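Side-chain contacts in Dps family protein (Staphylococcus aureus subsp. aureus, PDB 2D5K), which probably stores iron and protects DNA against oxidative stress as a ferritin-like dodecamer of the Dps family, and is linked to nucleoid compaction: residues D7-K10 with E11-Q15; A60-I63 with L64-G67; L110-A113 with I114-G118; G121-V124 with S125-M128. All coordinates share one frame; numbering follows the deposited sequence.

Contact 1: D7-K10 with E11-Q15; sequences DVVK and ELNQQ
V8 and L12, one turn apart near the start of helix 5-32, form the inward-facing side of this segment of the ferritin-like four-helix bundle. Their side chains run side by side in the same direction, with V8 CG1 4.1 Å from L12 CD1, and both lean on S125 of helix 123-147. Branched aliphatic residues suit this place because they fill the core and ask for no polar partner; the carbonyl of V8 is already taken by L12 N at 2.8 Å. V9 and N13 repeat the pairing next to helix 38-65. There the methyl V9 CG1 lies 3.8 Å from N13 ND2, while the amide of N13 is held by backbone groups of N69 and V71.

The opposite character appears at K10 and E11. K10 is exposed, a position that suits a long charged residue. A bend at chi2 (-76°) brings K10 CD to 3.9 Å from E11 OE2, the two side chains crossing at a slant. K10 NZ stays 4.8 Å from E11 OE2, too far for contact, though a weak attraction between the opposite charges is probable. E11 folds back over the preceding turn, and a single water donates both to E11 OE2, at 2.8 Å, and to D7 O, at 3.0 Å.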
loop_
_atom_site.group_PDB
_atom_site.type_symbol
_atom_site.label_atom_id
_atom_site.label_comp_id
_atom_site.label_asym_id
_atom_site.label_seq_id
_atom_site.Cartn_x
_atom_site.Cartn_y
_atom_site.Cartn_z
ATOM N N ASP B 7 -33.683 0.253 -28.935
ATOM C CA ASP B 7 -33.486 1.697 -28.946
ATOM C C ASP B 7 -32.380 2.073 -27.969
ATOM O O ASP B 7 -31.592 2.982 -28.229
ATOM C CB ASP B 7 -34.771 2.433 -28.545
ATOM C CG ASP B 7 -35.889 2.257 -29.554
ATOM O OD1 ASP B 7 -35.605 2.297 -30.768
ATOM O OD2 ASP B 7 -37.053 2.094 -29.130
ATOM N N VAL B 8 -32.332 1.376 -26.837
ATOM C CA VAL B 8 -31.315 1.651 -25.827
ATOM C C VAL B 8 -29.936 1.233 -26.331
ATOM O O VAL B 8 -28.952 1.940 -26.117
ATOM C CB VAL B 8 -31.629 0.917 -24.505
ATOM C CG1 VAL B 8 -30.599 1.283 -23.445
ATOM C CG2 VAL B 8 -33.026 1.298 -24.025
ATOM N N VAL B 9 -29.862 0.087 -27.001
ATOM C CA VAL B 9 -28.585 -0.377 -27.536
ATOM C C VAL B 9 -28.030 0.666 -28.502
ATOM O O VAL B 9 -26.826 0.915 -28.542
ATOM C CB VAL B 9 -28.742 -1.726 -28.268
ATOM C CG1 VAL B 9 -27.454 -2.074 -29.015
ATOM C CG2 VAL B 9 -29.063 -2.816 -27.260
ATOM N N LYS B 10 -28.920 1.277 -29.276
ATOM C CA LYS B 10 -28.536 2.308 -30.232
ATOM C C LYS B 10 -27.899 3.481 -29.478
ATOM O O LYS B 10 -26.893 4.043 -29.917
ATOM C CB LYS B 10 -29.775 2.775 -31.001
ATOM C CG LYS B 10 -29.513 3.735 -32.149
ATOM C CD LYS B 10 -29.215 5.143 -31.663
ATOM C CE LYS B 10 -29.280 6.132 -32.813
ATOM N NZ LYS B 10 -30.623 6.102 -33.460
ATOM N N GLU B 11 -28.494 3.846 -28.345
ATOM C CA GLU B 11 -27.976 4.940 -27.528
ATOM C C GLU B 11 -26.634 4.559 -26.905
ATOM O O GLU B 11 -25.733 5.392 -26.797
ATOM C CB GLU B 11 -28.966 5.300 -26.414
ATOM C CG GLU B 11 -30.263 5.932 -26.901
ATOM C CD GLU B 11 -30.025 7.156 -27.764
ATOM O OE1 GLU B 11 -29.151 7.977 -27.408
ATOM O OE2 GLU B 11 -30.721 7.302 -28.794
ATOM N N LEU B 12 -26.511 3.303 -26.483
ATOM C CA LEU B 12 -25.272 2.825 -25.880
ATOM C C LEU B 12 -24.139 2.835 -26.906
ATOM O O LEU B 12 -23.032 3.297 -26.613
ATOM C CB LEU B 12 -25.464 1.409 -25.312
ATOM C CG LEU B 12 -26.291 1.315 -24.022
ATOM C CD1 LEU B 12 -26.746 -0.124 -23.788
ATOM C CD2 LEU B 12 -25.454 1.813 -22.845
ATOM N N ASN B 13 -24.414 2.338 -28.108
ATOM C CA ASN B 13 -23.390 2.318 -29.148
ATOM C C ASN B 13 -22.997 3.723 -29.587
ATOM O O ASN B 13 -21.846 3.961 -29.952
ATOM C CB ASN B 13 -23.846 1.502 -30.363
ATOM C CG ASN B 13 -23.432 0.048 -30.269
ATOM O OD1 ASN B 13 -22.350 -0.266 -29.766
ATOM N ND2 ASN B 13 -24.282 -0.849 -30.760
ATOM N N GLN B 14 -23.947 4.651 -29.552
ATOM C CA GLN B 14 -23.658 6.030 -29.927
ATOM C C GLN B 14 -22.547 6.550 -29.019
ATOM O O GLN B 14 -21.638 7.240 -29.476
ATOM C CB GLN B 14 -24.905 6.902 -29.782
ATOM C CG GLN B 14 -24.657 8.400 -29.963
ATOM C CD GLN B 14 -24.259 8.773 -31.385
ATOM O OE1 GLN B 14 -25.025 8.572 -32.330
ATOM N NE2 GLN B 14 -23.058 9.320 -31.540
ATOM N N GLN B 15 -22.617 6.211 -27.731
ATOM C CA GLN B 15 -21.595 6.652 -26.791
ATOM C C GLN B 15 -20.301 5.853 -26.945
ATOM O O GLN B 15 -19.215 6.399 -26.775
ATOM C CB GLN B 15 -22.099 6.557 -25.347
ATOM C CG GLN B 15 -23.269 7.488 -25.032
ATOM C CD GLN B 15 -23.024 8.911 -25.500
ATOM O OE1 GLN B 15 -21.943 9.467 -25.298
ATOM N NE2 GLN B 15 -24.032 9.512 -26.124
HETATM O O HOH W 1 -32.465 5.377 -29.738
#

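Contact 2: A60-I63 with L64-G67; sequences AERI and LAVG
The side chains of R62 and V66 cross at about a right angle where helix 38-65 runs out. The arginine leaves the helix with CG anti to the backbone N (chi1 170°), then bends at chi2 so that its guanidinium passes alongside the last turn. The methyl V66 CG1 sits over one face of that flat group, 3.3 Å above its plane and displaced toward the rim, with R62 CZ 3.4 Å away. A small branched residue suits the spot: it offers a methyl to the face and leaves the N-H groups in the guanidinium plane to other partners. R62 NH2 forms a salt bridge with D122, R62 NE bonds to S125, and R62 NH1 pairs with D137 of a second subunit, so three directions fix the rotation of the group.

The other methyl of V66, CG2, turns back to the backbone and comes within 3.1 Å of I63 O. On another side of the helix, L64 lies against the preceding turn with its CG 3.3 Å from A60 O, and E61 CG runs near L64 CD1. The acid end of E61 reaches H42 of a third subunit. I63 packs on L12 and N13 of helix 5-32.

V66 N makes weak bonds to R62 O and I63 O as the spiral loosens. G67, whose positive phi of 80° favours glycine, then donates from its N to L64 O at 3.0 Å and serves as the C-prime residue of a Schellman motif that ends the helix.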
loop_
_atom_site.group_PDB
_atom_site.type_symbol
_atom_site.label_atom_id
_atom_site.label_comp_id
_atom_site.label_asym_id
_atom_site.label_seq_id
_atom_site.Cartn_x
_atom_site.Cartn_y
_atom_site.Cartn_z
ATOM N N ALA B 60 -19.956 -0.932 -23.522
ATOM C CA ALA B 60 -19.878 -2.051 -24.454
ATOM C C ALA B 60 -20.302 -3.355 -23.774
ATOM O O ALA B 60 -21.011 -4.165 -24.368
ATOM C CB ALA B 60 -18.461 -2.190 -24.997
ATOM N N GLU B 61 -19.872 -3.560 -22.532
ATOM C CA GLU B 61 -20.229 -4.788 -21.828
ATOM C C GLU B 61 -21.674 -4.783 -21.343
ATOM O O GLU B 61 -22.218 -5.831 -20.999
ATOM C CB GLU B 61 -19.268 -5.045 -20.667
ATOM C CG GLU B 61 -17.813 -5.119 -21.123
ATOM C CD GLU B 61 -16.927 -5.902 -20.180
ATOM O OE1 GLU B 61 -17.158 -5.858 -18.954
ATOM O OE2 GLU B 61 -15.981 -6.555 -20.671
ATOM N N ARG B 62 -22.296 -3.608 -21.310
ATOM C CA ARG B 62 -23.698 -3.535 -20.915
ATOM C C ARG B 62 -24.486 -3.991 -22.134
ATOM O O ARG B 62 -25.462 -4.734 -22.018
ATOM C CB ARG B 62 -24.103 -2.106 -20.537
ATOM C CG ARG B 62 -25.616 -1.929 -20.344
ATOM C CD ARG B 62 -26.176 -2.925 -19.319
ATOM N NE ARG B 62 -27.639 -2.878 -19.248
ATOM C CZ ARG B 62 -28.384 -3.777 -18.612
ATOM N NH1 ARG B 62 -27.807 -4.798 -17.987
ATOM N NH2 ARG B 62 -29.708 -3.665 -18.611
ATOM N N ILE B 63 -24.056 -3.540 -23.310
ATOM C CA ILE B 63 -24.705 -3.925 -24.556
ATOM C C ILE B 63 -24.680 -5.448 -24.647
ATOM O O ILE B 63 -25.644 -6.072 -25.097
ATOM C CB ILE B 63 -23.979 -3.323 -25.785
ATOM C CG1 ILE B 63 -24.210 -1.807 -25.837
ATOM C CG2 ILE B 63 -24.489 -3.965 -27.063
ATOM C CD1 ILE B 63 -23.490 -1.112 -26.975
ATOM N N LEU B 64 -23.573 -6.041 -24.211
ATOM C CA LEU B 64 -23.433 -7.493 -24.229
ATOM C C LEU B 64 -24.403 -8.105 -23.222
ATOM O O LEU B 64 -25.032 -9.131 -23.490
ATOM C CB LEU B 64 -21.995 -7.887 -23.878
ATOM C CG LEU B 64 -20.915 -7.431 -24.867
ATOM C CD1 LEU B 64 -19.536 -7.581 -24.240
ATOM C CD2 LEU B 64 -21.020 -8.240 -26.156
ATOM N N ALA B 65 -24.531 -7.459 -22.068
ATOM C CA ALA B 65 -25.415 -7.936 -21.012
ATOM C C ALA B 65 -26.892 -7.927 -21.418
ATOM O O ALA B 65 -27.705 -8.617 -20.803
ATOM C CB ALA B 65 -25.210 -7.104 -19.744
ATOM N N VAL B 66 -27.241 -7.147 -22.439
ATOM C CA VAL B 66 -28.628 -7.100 -22.905
ATOM C C VAL B 66 -28.777 -7.831 -24.238
ATOM O O VAL B 66 -29.795 -7.706 -24.922
ATOM C CB VAL B 66 -29.152 -5.645 -23.053
ATOM C CG1 VAL B 66 -29.104 -4.945 -21.710
ATOM C CG2 VAL B 66 -28.336 -4.880 -24.089
ATOM N N GLY B 67 -27.746 -8.595 -24.596
ATOM C CA GLY B 67 -27.777 -9.375 -25.822
ATOM C C GLY B 67 -27.489 -8.652 -27.123
ATOM O O GLY B 67 -27.778 -9.181 -28.196
#

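Contact 3: L110-A113 with I114-G118; sequences LENA and IEIAG
N112 and I116, a turn apart on helix 92-120, meet through both backbone and side chain. I116 N donates to N112 O at 3.0 Å with a nearly straight N-H angle of 162°, and I116 CG1 folds down to 3.1 Å from the same oxygen, lying anti to the carbonyl carbon of its own residue (chi1 -62°). Two further carbonyls of the turn are engaged: L110 O receives I114 N at 2.8 Å, and A113 O receives A117 N at 2.9 Å. The fourth bond, E115 N to E111 O, is stretched to 3.3 Å and weak.

Among the side chains, E111 sends OE1 to the amide of Q133. N112 and E115, both exposed, cross with amide and carboxylate planes perpendicular, and their acceptors N112 OD1 and E115 OE1 stay 3.9 Å apart. Polar residues suit this outer side, whereas alanine suits the inner one: A113 and A117 are small enough to let a neighbouring helix approach closely.

I114 and L110 turn to F129 of helix 123-147, and A113 faces E11 of helix 5-32, where I116 also touches D7. I114 further packs on D123 of a neighbouring subunit, so this turn joins two helices of its own bundle to another copy.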
loop_
_atom_site.group_PDB
_atom_site.type_symbol
_atom_site.label_atom_id
_atom_site.label_comp_id
_atom_site.label_asym_id
_atom_site.label_seq_id
_atom_site.Cartn_x
_atom_site.Cartn_y
_atom_site.Cartn_z
ATOM N N LEU B 110 -26.923 12.527 -23.903
ATOM C CA LEU B 110 -27.165 11.689 -22.737
ATOM C C LEU B 110 -28.508 11.982 -22.073
ATOM O O LEU B 110 -29.143 11.079 -21.535
ATOM C CB LEU B 110 -26.022 11.844 -21.727
ATOM C CG LEU B 110 -24.685 11.229 -22.152
ATOM C CD1 LEU B 110 -23.596 11.636 -21.177
ATOM C CD2 LEU B 110 -24.813 9.708 -22.205
ATOM N N GLU B 111 -28.944 13.239 -22.112
ATOM C CA GLU B 111 -30.225 13.596 -21.512
ATOM C C GLU B 111 -31.312 12.788 -22.221
ATOM O O GLU B 111 -32.198 12.216 -21.585
ATOM C CB GLU B 111 -30.484 15.103 -21.665
ATOM C CG GLU B 111 -31.773 15.617 -21.016
ATOM C CD GLU B 111 -31.757 15.590 -19.490
ATOM O OE1 GLU B 111 -30.708 15.260 -18.889
ATOM O OE2 GLU B 111 -32.808 15.910 -18.884
ATOM N N ASN B 112 -31.222 12.723 -23.546
ATOM C CA ASN B 112 -32.185 11.977 -24.348
ATOM C C ASN B 112 -32.031 10.473 -24.121
ATOM O O ASN B 112 -33.019 9.753 -24.005
ATOM C CB ASN B 112 -31.999 12.307 -25.831
ATOM C CG ASN B 112 -33.007 11.602 -26.717
ATOM O OD1 ASN B 112 -34.215 11.710 -26.513
ATOM N ND2 ASN B 112 -32.513 10.877 -27.713
ATOM N N ALA B 113 -30.788 10.005 -24.049
ATOM C CA ALA B 113 -30.511 8.587 -23.834
ATOM C C ALA B 113 -31.080 8.102 -22.504
ATOM O O ALA B 113 -31.570 6.974 -22.401
ATOM C CB ALA B 113 -29.000 8.337 -23.876
ATOM N N ILE B 114 -30.993 8.953 -21.486
ATOM C CA ILE B 114 -31.500 8.631 -20.156
ATOM C C ILE B 114 -33.013 8.430 -20.215
ATOM O O ILE B 114 -33.557 7.491 -19.628
ATOM C CB ILE B 114 -31.145 9.766 -19.167
ATOM C CG1 ILE B 114 -29.638 9.735 -18.887
ATOM C CG2 ILE B 114 -31.958 9.636 -17.881
ATOM C CD1 ILE B 114 -29.087 11.038 -18.324
ATOM N N GLU B 115 -33.687 9.319 -20.934
ATOM C CA GLU B 115 -35.133 9.236 -21.082
ATOM C C GLU B 115 -35.525 7.957 -21.817
ATOM O O GLU B 115 -36.458 7.264 -21.416
ATOM C CB GLU B 115 -35.646 10.459 -21.843
ATOM C CG GLU B 115 -37.110 10.378 -22.237
ATOM C CD GLU B 115 -37.611 11.665 -22.856
ATOM O OE1 GLU B 115 -36.927 12.198 -23.758
ATOM O OE2 GLU B 115 -38.693 12.141 -22.446
ATOM N N ILE B 116 -34.804 7.651 -22.893
ATOM C CA ILE B 116 -35.069 6.454 -23.689
ATOM C C ILE B 116 -34.900 5.187 -22.857
ATOM O O ILE B 116 -35.749 4.299 -22.881
ATOM C CB ILE B 116 -34.115 6.374 -24.912
ATOM C CG1 ILE B 116 -34.345 7.577 -25.833
ATOM C CG2 ILE B 116 -34.320 5.060 -25.663
ATOM C CD1 ILE B 116 -35.790 7.800 -26.197
ATOM N N ALA B 117 -33.796 5.109 -22.121
ATOM C CA ALA B 117 -33.520 3.944 -21.288
ATOM C C ALA B 117 -34.617 3.741 -20.247
ATOM O O ALA B 117 -35.117 2.628 -20.065
ATOM C CB ALA B 117 -32.170 4.104 -20.606
ATOM N N GLY B 118 -34.985 4.820 -19.564
ATOM C CA GLY B 118 -36.020 4.736 -18.550
ATOM C C GLY B 118 -37.350 4.293 -19.129
ATOM O O GLY B 118 -38.029 3.443 -18.558
#

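Contact 4: G121-V124 with S125-M128; sequences GDDV and SEDM
This is an N-terminal helix cap, set where the short link after helix 92-120 turns into helix 123-147, the last long helix of the ferritin-like bundle. D122 occupies the N-cap position. A chi1 near 180° (-173°) swings its carboxylate over the first turn. D122 OD1 accepts from S125 N at 2.9 Å in an almost straight bond, 169° at the hydrogen, and D122 OD2 accepts from S125 OG at 2.7 Å. Both donors approach from above the carboxylate plane. Aspartate suits an N-cap because its short chain can reach an amide that has no earlier carbonyl to bind, and serine adds a second grip. Before it, G121 has a positive phi, which glycine tolerates, and closes the Schellman motif of the preceding helix.

Further along, V124 and M128 lie side by side, the methyl M128 CE 3.9 Å from V124 CG1; both also rest on R62 and on T134 of a second subunit. On another side, the side chains of D123 and E126 point the same way, their carboxylate planes 39° apart. D123 OD1 and E126 OE1, two acceptors of like charge, are only 3.4 Å apart and would be expected to repel. D127 lies beside I130 of a second subunit; its OD2 takes a water at 2.8 Å and its OD1 a glycerol, probably from the crystallisation liquor.

Acidic residues at a helix start would be favoured by the helix dipole, which may ease the crowding of D123 and E126. The carboxylate of D122, gripped also by R62 and Q5, is probably stabilised in its charged form.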
loop_
_atom_site.group_PDB
_atom_site.type_symbol
_atom_site.label_atom_id
_atom_site.label_comp_id
_atom_site.label_asym_id
_atom_site.label_seq_id
_atom_site.Cartn_x
_atom_site.Cartn_y
_atom_site.Cartn_z
ATOM N N GLY B 121 -37.480 0.731 -19.788
ATOM C CA GLY B 121 -37.375 -0.102 -18.607
ATOM C C GLY B 121 -35.965 -0.621 -18.383
ATOM O O GLY B 121 -35.760 -1.534 -17.584
ATOM N N ASP B 122 -34.993 -0.057 -19.096
ATOM C CA ASP B 122 -33.603 -0.474 -18.929
ATOM C C ASP B 122 -33.000 0.498 -17.931
ATOM O O ASP B 122 -32.339 1.469 -18.299
ATOM C CB ASP B 122 -32.838 -0.398 -20.249
ATOM C CG ASP B 122 -31.446 -0.994 -20.143
ATOM O OD1 ASP B 122 -30.950 -1.148 -19.004
ATOM O OD2 ASP B 122 -30.843 -1.299 -21.193
ATOM N N ASP B 123 -33.238 0.226 -16.658
ATOM C CA ASP B 123 -32.764 1.095 -15.597
ATOM C C ASP B 123 -31.266 0.997 -15.350
ATOM O O ASP B 123 -30.670 1.910 -14.778
ATOM C CB ASP B 123 -33.566 0.797 -14.334
ATOM C CG ASP B 123 -35.064 0.852 -14.594
ATOM O OD1 ASP B 123 -35.539 1.911 -15.049
ATOM O OD2 ASP B 123 -35.759 -0.159 -14.364
ATOM N N VAL B 124 -30.660 -0.102 -15.785
ATOM C CA VAL B 124 -29.220 -0.273 -15.623
ATOM C C VAL B 124 -28.506 0.656 -16.608
ATOM O O VAL B 124 -27.603 1.400 -16.228
ATOM C CB VAL B 124 -28.790 -1.731 -15.891
ATOM C CG1 VAL B 124 -27.268 -1.821 -16.009
ATOM C CG2 VAL B 124 -29.274 -2.625 -14.752
ATOM N N SER B 125 -28.915 0.615 -17.871
ATOM C CA SER B 125 -28.298 1.478 -18.876
ATOM C C SER B 125 -28.572 2.930 -18.523
ATOM O O SER B 125 -27.721 3.799 -18.709
ATOM C CB SER B 125 -28.847 1.165 -20.270
ATOM O OG SER B 125 -28.451 -0.134 -20.685
ATOM N N GLU B 126 -29.768 3.189 -18.005
ATOM C CA GLU B 126 -30.134 4.544 -17.620
ATOM C C GLU B 126 -29.145 5.047 -16.576
ATOM O O GLU B 126 -28.636 6.163 -16.673
ATOM C CB GLU B 126 -31.555 4.570 -17.046
ATOM C CG GLU B 126 -32.001 5.954 -16.595
ATOM C CD GLU B 126 -33.388 5.955 -15.982
ATOM O OE1 GLU B 126 -33.950 4.860 -15.768
ATOM O OE2 GLU B 126 -33.914 7.051 -15.707
ATOM N N ASP B 127 -28.866 4.206 -15.584
ATOM C CA ASP B 127 -27.940 4.555 -14.511
ATOM C C ASP B 127 -26.536 4.816 -15.048
ATOM O O ASP B 127 -25.840 5.719 -14.576
ATOM C CB ASP B 127 -27.906 3.430 -13.469
ATOM C CG ASP B 127 -27.046 3.770 -12.270
ATOM O OD1 ASP B 127 -27.301 4.813 -11.630
ATOM O OD2 ASP B 127 -26.119 2.990 -11.964
ATOM N N MET B 128 -26.118 4.028 -16.033
ATOM C CA MET B 128 -24.797 4.207 -16.627
ATOM C C MET B 128 -24.712 5.542 -17.354
ATOM O O MET B 128 -23.692 6.230 -17.283
ATOM C CB MET B 128 -24.484 3.060 -17.582
ATOM C CG MET B 128 -24.203 1.760 -16.851
ATOM S SD MET B 128 -23.769 0.432 -17.972
ATOM C CE MET B 128 -23.592 -0.946 -16.805
HETATM O O HOH W 2 -25.640 0.664 -13.528
#

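How the contacts relate
From the N terminus, contact 1 lies on helix 5-32, contact 2 at the end of helix 38-65, contact 3 on helix 92-120 and contact 4 at the start of helix 123-147. Each is local, joins consecutive residues and encloses no loop, so the four follow in series, neither nesting nor crossing. In space, contact 1 touches all the others: V9 and L12 meet I63, V8 meets A117, and V8 also packs on D122. Contacts 3 and 4 meet across the turn 121-122, with a probable hydrogen bond from D122 N to A117 O, 2.9 Å. Contacts 2 and 3 do not touch. R62 NH2 to D122 OD1, 2.8 Å, ties contact 2 to contact 4, and both reach a second subunit.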